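Local coordinates for carbohydrate-binding module family 14 protein (Pseudocercospora fuligena, PDB 4Z4A) that probably binds chitin through its family 14 carbohydrate-binding module, as a fungal effector orthologous to the avirulence protein Avr4, at residues Asn53-Cys58 with His71-Pro76; Leu45-Lys50 with Trp81-Lys86. All coordinates share one frame; numbering follows the deposited sequence.

Contact 1. Residues Asn53-Cys58 with His71-Pro76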
loop_
_atom_site.group_PDB
_atom_site.type_symbol
_atom_site.label_atom_id
_atom_site.label_comp_id
_atom_site.label_asym_id
_atom_site.label_seq_id
_atom_site.Cartn_x
_atom_site.Cartn_y
_atom_site.Cartn_z
ATOM N N ASN B 53 3.002 13.685 -7.661
ATOM C CA ASN B 53 4.135 12.737 -7.446
ATOM C C ASN B 53 4.022 12.052 -6.063
ATOM O O ASN B 53 5.024 11.826 -5.384
ATOM C CB ASN B 53 5.512 13.422 -7.640
ATOM C CG ASN B 53 6.724 12.437 -7.556
ATOM O OD1 ASN B 53 7.704 12.719 -6.859
ATOM N ND2 ASN B 53 6.680 11.327 -8.282
ATOM N N GLY B 54 2.785 11.787 -5.642
ATOM C CA GLY B 54 2.500 11.098 -4.397
ATOM C C GLY B 54 1.013 10.927 -4.156
ATOM O O GLY B 54 0.172 11.163 -5.056
ATOM N N TYR B 55 0.669 10.511 -2.947
ATOM C CA TYR B 55 -0.716 10.194 -2.577
ATOM C C TYR B 55 -0.853 10.254 -1.074
ATOM O O TYR B 55 0.108 10.581 -0.353
ATOM C CB TYR B 55 -1.126 8.793 -3.113
ATOM C CG TYR B 55 -0.241 7.683 -2.577
ATOM C CD1 TYR B 55 1.039 7.452 -3.116
ATOM C CD2 TYR B 55 -0.693 6.836 -1.561
ATOM C CE1 TYR B 55 1.842 6.449 -2.622
ATOM C CE2 TYR B 55 0.107 5.830 -1.061
ATOM C CZ TYR B 55 1.361 5.613 -1.609
ATOM O OH TYR B 55 2.170 4.592 -1.124
ATOM N N ILE B 56 -2.075 10.037 -0.604
ATOM C CA ILE B 56 -2.381 10.020 0.794
ATOM C C ILE B 56 -2.899 8.618 1.156
ATOM O O ILE B 56 -3.788 8.073 0.468
ATOM C CB ILE B 56 -3.446 11.045 1.139
ATOM C CG1 ILE B 56 -2.879 12.472 0.956
ATOM C CG2 ILE B 56 -3.959 10.826 2.576
ATOM C CD1 ILE B 56 -3.929 13.546 1.133
ATOM N N GLN B 57 -2.299 8.036 2.194
ATOM C CA GLN B 57 -2.854 6.820 2.803
ATOM C C GLN B 57 -3.333 7.171 4.183
ATOM O O GLN B 57 -2.583 7.810 4.971
ATOM C CB GLN B 57 -1.823 5.723 2.886
ATOM C CG GLN B 57 -2.342 4.422 3.496
ATOM C CD GLN B 57 -1.430 3.257 3.170
ATOM O OE1 GLN B 57 -0.432 3.420 2.482
ATOM N NE2 GLN B 57 -1.778 2.086 3.644
ATOM N N CYS B 58 -4.568 6.766 4.491
ATOM C CA CYS B 58 -5.116 6.853 5.838
ATOM C C CYS B 58 -4.957 5.525 6.551
ATOM O O CYS B 58 -5.291 4.478 6.028
ATOM C CB CYS B 58 -6.577 7.281 5.817
ATOM S SG CYS B 58 -6.691 9.040 5.481
ATOM N N HIS B 71 -1.120 9.863 6.242
ATOM C CA HIS B 71 0.258 9.697 5.763
ATOM C C HIS B 71 0.380 10.235 4.349
ATOM O O HIS B 71 -0.303 9.759 3.440
ATOM C CB HIS B 71 0.646 8.225 5.775
ATOM C CG HIS B 71 0.601 7.609 7.127
ATOM N ND1 HIS B 71 1.644 7.726 8.024
ATOM C CD2 HIS B 71 -0.360 6.894 7.756
ATOM C CE1 HIS B 71 1.329 7.103 9.144
ATOM N NE2 HIS B 71 0.121 6.589 9.010
ATOM N N GLU B 72 1.185 11.272 4.161
ATOM C CA GLU B 72 1.494 11.795 2.831
ATOM C C GLU B 72 2.632 10.971 2.252
ATOM O O GLU B 72 3.754 10.990 2.732
ATOM C CB GLU B 72 1.831 13.293 2.916
ATOM C CG GLU B 72 0.645 14.091 3.431
ATOM C CD GLU B 72 0.922 15.585 3.480
ATOM O OE1 GLU B 72 0.897 16.146 4.589
ATOM O OE2 GLU B 72 1.170 16.198 2.417
ATOM N N MET B 73 2.328 10.177 1.237
ATOM C CA MET B 73 3.279 9.212 0.716
ATOM C C MET B 73 3.816 9.646 -0.662
ATOM O O MET B 73 3.027 10.061 -1.537
ATOM C CB MET B 73 2.588 7.844 0.560
ATOM C CG MET B 73 1.909 7.293 1.811
ATOM S SD MET B 73 3.065 6.906 3.154
ATOM C CE MET B 73 3.954 5.524 2.416
ATOM N N PRO B 74 5.117 9.479 -0.903
ATOM C CA PRO B 74 5.651 9.818 -2.215
ATOM C C PRO B 74 5.498 8.659 -3.227
ATOM O O PRO B 74 5.372 7.496 -2.831
ATOM C CB PRO B 74 7.136 10.042 -1.913
ATOM C CG PRO B 74 7.420 9.032 -0.857
ATOM C CD PRO B 74 6.192 9.075 0.026
ATOM N N CYS B 75 5.504 8.992 -4.507
ATOM C CA CYS B 75 5.689 8.033 -5.568
ATOM C C CYS B 75 7.165 8.028 -5.896
ATOM O O CYS B 75 7.852 9.051 -5.691
ATOM C CB CYS B 75 4.938 8.435 -6.837
ATOM S SG CYS B 75 3.146 8.190 -6.671
ATOM N N PRO B 76 7.654 6.931 -6.501
ATOM C CA PRO B 76 9.000 6.904 -7.056
ATOM C C PRO B 76 9.191 8.064 -8.055
ATOM O O PRO B 76 8.255 8.492 -8.759
ATOM C CB PRO B 76 9.088 5.529 -7.730
ATOM C CG PRO B 76 8.132 4.700 -6.917
ATOM C CD PRO B 76 6.996 5.615 -6.600
#

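Contact 2. Residues Leu45-Lys50 with Trp81-Lys86. With EDO (1,2-ethanediol), chain Q; EDO (1,2-ethanediol), chain R.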
loop_
_atom_site.group_PDB
_atom_site.type_symbol
_atom_site.label_atom_id
_atom_site.label_comp_id
_atom_site.label_asym_id
_atom_site.label_seq_id
_atom_site.Cartn_x
_atom_site.Cartn_y
_atom_site.Cartn_z
ATOM N N LEU B 45 -6.856 4.835 0.293
ATOM C CA LEU B 45 -5.873 5.524 -0.537
ATOM C C LEU B 45 -6.553 6.612 -1.336
ATOM O O LEU B 45 -7.610 6.382 -1.951
ATOM C CB LEU B 45 -5.176 4.531 -1.484
ATOM C CG LEU B 45 -4.360 3.402 -0.860
ATOM C CD1 LEU B 45 -3.850 2.425 -1.891
ATOM C CD2 LEU B 45 -3.210 4.004 -0.101
ATOM N N TYR B 46 -5.893 7.770 -1.415
ATOM C CA TYR B 46 -6.499 8.978 -1.990
ATOM C C TYR B 46 -5.437 9.769 -2.741
ATOM O O TYR B 46 -4.270 9.682 -2.423
ATOM C CB TYR B 46 -7.045 9.865 -0.856
ATOM C CG TYR B 46 -7.914 9.147 0.165
ATOM C CD1 TYR B 46 -7.333 8.532 1.285
ATOM C CD2 TYR B 46 -9.288 9.028 0.010
ATOM C CE1 TYR B 46 -8.102 7.863 2.219
ATOM C CE2 TYR B 46 -10.045 8.341 0.923
ATOM C CZ TYR B 46 -9.444 7.768 2.040
ATOM O OH TYR B 46 -10.191 7.056 2.956
ATOM N N PRO B 47 -5.851 10.564 -3.728
ATOM C CA PRO B 47 -4.966 11.518 -4.346
ATOM C C PRO B 47 -4.534 12.558 -3.310
ATOM O O PRO B 47 -5.263 12.783 -2.339
ATOM C CB PRO B 47 -5.807 12.167 -5.441
ATOM C CG PRO B 47 -7.178 11.657 -5.293
ATOM C CD PRO B 47 -7.220 10.602 -4.260
ATOM N N SER B 48 -3.365 13.123 -3.509
ATOM C CA SER B 48 -2.944 14.281 -2.740
ATOM C C SER B 48 -3.384 15.541 -3.488
ATOM O O SER B 48 -3.014 15.719 -4.649
ATOM C CB SER B 48 -1.444 14.305 -2.573
ATOM O OG SER B 48 -1.011 15.588 -2.178
ATOM N N PRO B 49 -4.163 16.421 -2.821
ATOM C CA PRO B 49 -4.455 17.714 -3.453
ATOM C C PRO B 49 -3.201 18.583 -3.594
ATOM O O PRO B 49 -3.257 19.645 -4.189
ATOM C CB PRO B 49 -5.472 18.375 -2.500
ATOM C CG PRO B 49 -5.795 17.384 -1.441
ATOM C CD PRO B 49 -4.689 16.358 -1.439
ATOM N N LYS B 50 -2.064 18.130 -3.089
ATOM C CA LYS B 50 -0.853 18.925 -3.109
ATOM C C LYS B 50 0.198 18.541 -4.162
ATOM O O LYS B 50 1.048 19.350 -4.506
ATOM C CB LYS B 50 -0.296 18.906 -1.688
ATOM C CG LYS B 50 1.145 19.318 -1.475
ATOM C CD LYS B 50 1.546 19.070 -0.020
ATOM C CE LYS B 50 0.456 19.479 0.974
ATOM N NZ LYS B 50 0.763 19.011 2.350
ATOM N N TRP B 81 0.502 9.617 -9.544
ATOM C CA TRP B 81 -0.676 8.883 -9.049
ATOM C C TRP B 81 -1.689 8.567 -10.123
ATOM O O TRP B 81 -2.022 9.426 -10.963
ATOM C CB TRP B 81 -1.358 9.689 -7.987
ATOM C CG TRP B 81 -2.428 8.917 -7.238
ATOM C CD1 TRP B 81 -3.749 9.212 -7.193
ATOM C CD2 TRP B 81 -2.244 7.754 -6.412
ATOM N NE1 TRP B 81 -4.417 8.316 -6.392
ATOM C CE2 TRP B 81 -3.503 7.429 -5.869
ATOM C CE3 TRP B 81 -1.118 7.005 -6.015
ATOM C CZ2 TRP B 81 -3.685 6.338 -5.010
ATOM C CZ3 TRP B 81 -1.302 5.938 -5.166
ATOM C CH2 TRP B 81 -2.577 5.621 -4.665
ATOM N N ASN B 82 -2.176 7.327 -10.093
ATOM C CA ASN B 82 -3.217 6.851 -11.004
ATOM C C ASN B 82 -4.325 6.366 -10.069
ATOM O O ASN B 82 -4.262 5.247 -9.555
ATOM C CB ASN B 82 -2.725 5.721 -11.866
ATOM C CG ASN B 82 -3.799 5.034 -12.698
ATOM O OD1 ASN B 82 -5.018 5.278 -12.585
ATOM N ND2 ASN B 82 -3.374 4.067 -13.472
ATOM N N ASP B 83 -5.289 7.251 -9.839
ATOM C CA ASP B 83 -6.389 6.909 -8.922
ATOM C C ASP B 83 -7.331 5.822 -9.385
ATOM O O ASP B 83 -8.048 5.232 -8.523
ATOM C CB ASP B 83 -7.179 8.167 -8.600
ATOM C CG ASP B 83 -7.877 8.084 -7.243
ATOM O OD1 ASP B 83 -7.242 7.836 -6.200
ATOM O OD2 ASP B 83 -9.110 8.268 -7.262
ATOM N N ASN B 84 -7.369 5.523 -10.671
ATOM C CA ASN B 84 -8.150 4.406 -11.209
ATOM C C ASN B 84 -7.725 3.056 -10.645
ATOM O O ASN B 84 -8.558 2.196 -10.372
ATOM C CB ASN B 84 -8.091 4.347 -12.730
ATOM C CG ASN B 84 -8.665 5.589 -13.374
ATOM O OD1 ASN B 84 -8.048 6.208 -14.264
ATOM N ND2 ASN B 84 -9.772 6.013 -12.876
ATOM N N LYS B 85 -6.420 2.905 -10.473
ATOM C CA LYS B 85 -5.808 1.664 -9.982
ATOM C C LYS B 85 -5.255 1.817 -8.602
ATOM O O LYS B 85 -4.676 0.843 -8.061
ATOM C CB LYS B 85 -4.676 1.250 -10.980
ATOM C CG LYS B 85 -5.233 0.593 -12.209
ATOM C CD LYS B 85 -4.175 0.169 -13.208
ATOM C CE LYS B 85 -4.780 -0.459 -14.445
ATOM N NZ LYS B 85 -3.724 -0.893 -15.405
ATOM N N LYS B 86 -5.366 3.012 -8.022
ATOM C CA LYS B 86 -4.845 3.434 -6.686
ATOM C C LYS B 86 -3.366 3.065 -6.480
ATOM O O LYS B 86 -2.957 2.381 -5.509
ATOM C CB LYS B 86 -5.687 2.798 -5.570
ATOM C CG LYS B 86 -7.151 3.264 -5.635
ATOM C CD LYS B 86 -7.280 4.661 -5.070
ATOM C CE LYS B 86 -8.742 5.150 -5.085
ATOM N NZ LYS B 86 -8.882 6.524 -4.537
HETATM C C1 EDO Q . -2.043 -0.258 -4.091
HETATM O O1 EDO Q . -2.577 -1.033 -3.009
HETATM C C2 EDO Q . -2.325 -0.908 -5.437
HETATM O O2 EDO Q . -3.695 -0.794 -5.769
HETATM C C1 EDO R . -9.939 11.654 -8.512
HETATM O O1 EDO R . -10.574 10.383 -8.687
HETATM C C2 EDO R . -8.528 11.624 -9.051
HETATM O O2 EDO R . -8.005 12.956 -9.050
#

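Contact 1. Residues Asn53-Cys58 with His71-Pro76
Tyr55 and Met73 bind each other twice through their backbones: Tyr55 N donates to Met73 O, and Met73 N returns a bond to Tyr55 O, each 2.8 Å long. Two residues along, Gln57 and His71 form the next hydrogen-bonded pair, with His71 N to Gln57 O at 2.8 Å. Ile56 and Glu72 lie between as a non-hydrogen-bonded pair, where Ile56 CA makes a CA-H...O contact to His71 O. Past the last bridge, Gly54 with Pro74, one more backbone bond follows: Cys75 N gives an almost straight bond to Asn53 O, 3.0 Å away (175° at the hydrogen), although it approaches from above the carbonyl plane. The Asn53 side chain adds a longer bond, ND2 to Pro76 O at 3.3 Å, with the oxygen lying close to the amide plane; ND2 is also bonded to Leu79 O, so two backbone carbonyls hold this amide.

Packing centres on the Tyr55 ring. Chi1 of 59° puts CG between the backbone N and the carbonyl carbon; from there the ring lies against Met73. Met73 CB sits over one face in a CH-pi contact, 3.5 Å from the ring centroid and displaced toward CZ, from which it is 3.3 Å away. Met73 CG continues over the same face, above the rim at CE2. Cys75 SG, disulfide-bonded to Cys88, meets the same ring at its edge, 4.2 Å from CD1. Beyond Met73, His71 CB and its ring edge rest against Gln57 O, and Pro41 of the second subunit packs on Gln57, His71 and Met73. On the other face of the sheet lie Ile56 and Glu72, whose OE2 forms a salt bridge with Lys50. The arrangement is an antiparallel beta hairpin, the second and third strands of the three-stranded sheet in this chitin-binding Peritrophin-A (CBM14) domain.

Contact 2. Residues Leu45-Lys50 with Trp81-Lys86
Leu45 and Lys86 approach to 6.6 Å between their CA atoms, as do Pro47 and Asp83, a spacing too wide for strand pairing; no backbone-to-backbone hydrogen bond joins the two segments. Leu45-Ser48 is extended, whereas Trp81-Asn82 ends a short strand and the chain then turns through Asp83-Lys85. The left-handed backbone conformation of Lys86 closes this turn and leads into strand 87-89.

The bridging bond comes from the Lys86 side chain, whose NZ reaches Leu45 O at 2.9 Å. The same ammonium forms a salt bridge with Asp83 OD1 (2.7 Å), meeting that oxygen on its syn side. Trp81 NE1 reaches OD1 from the anti side at 2.9 Å, in a fairly straight bond (163°) that lies near the indole plane. One carboxylate oxygen thus accepts from an ammonium and an indole N-H, which restrains both and tethers the lysine where it can serve Leu45. Asp83 OD2 accepts instead from O1 of a 1,2-ethanediol, probably a crystallisation additive.

Pro47 CD lies above the plane of the Asp83 carboxylate at its OD1 end, 3.4 Å from Asp83 OD1, while Pro47 CB touches Trp81 CD1 at 4.0 Å. Tyr46 O stands above one face of the indole, offset toward the rim. Leu45 CB packs against Trp81 CZ2 (4.2 Å), and Leu45 CD1 lies beside Lys86 CB and near the backbone O of Lys86.

Residues Asp83-Lys86 form the turn between strands 80-82 and 87-89, so the contact seats this small hairpin against the edge strand 45-48 of the three-stranded sheet. Trp81 continues inward to stack on Tyr55 of strand 54-60, while on the other side of strand 45-48 the hydroxyl of Tyr46 bonds to Asp32 in helix 30-36.

The centres of the two contacts lie about 8 Å apart, and all four segments belong to the chitin-binding Peritrophin-A domain. Along the chain the order is 45-50, 53-58, 71-76, 81-86, so both halves of contact 1 come between those of contact 2. Contact 1 joins two strands of the three-stranded sheet; contact 2 sets its other edge strand against the two-stranded hairpin. Strand 54-60, central in the sheet, connects them: Ile56 O and Tyr46 N are 2.8 Å apart, a probable hydrogen bond. Contact 1 thus builds part of the sheet and contact 2 joins the small hairpin to it, in a module also cross-linked by disulfides.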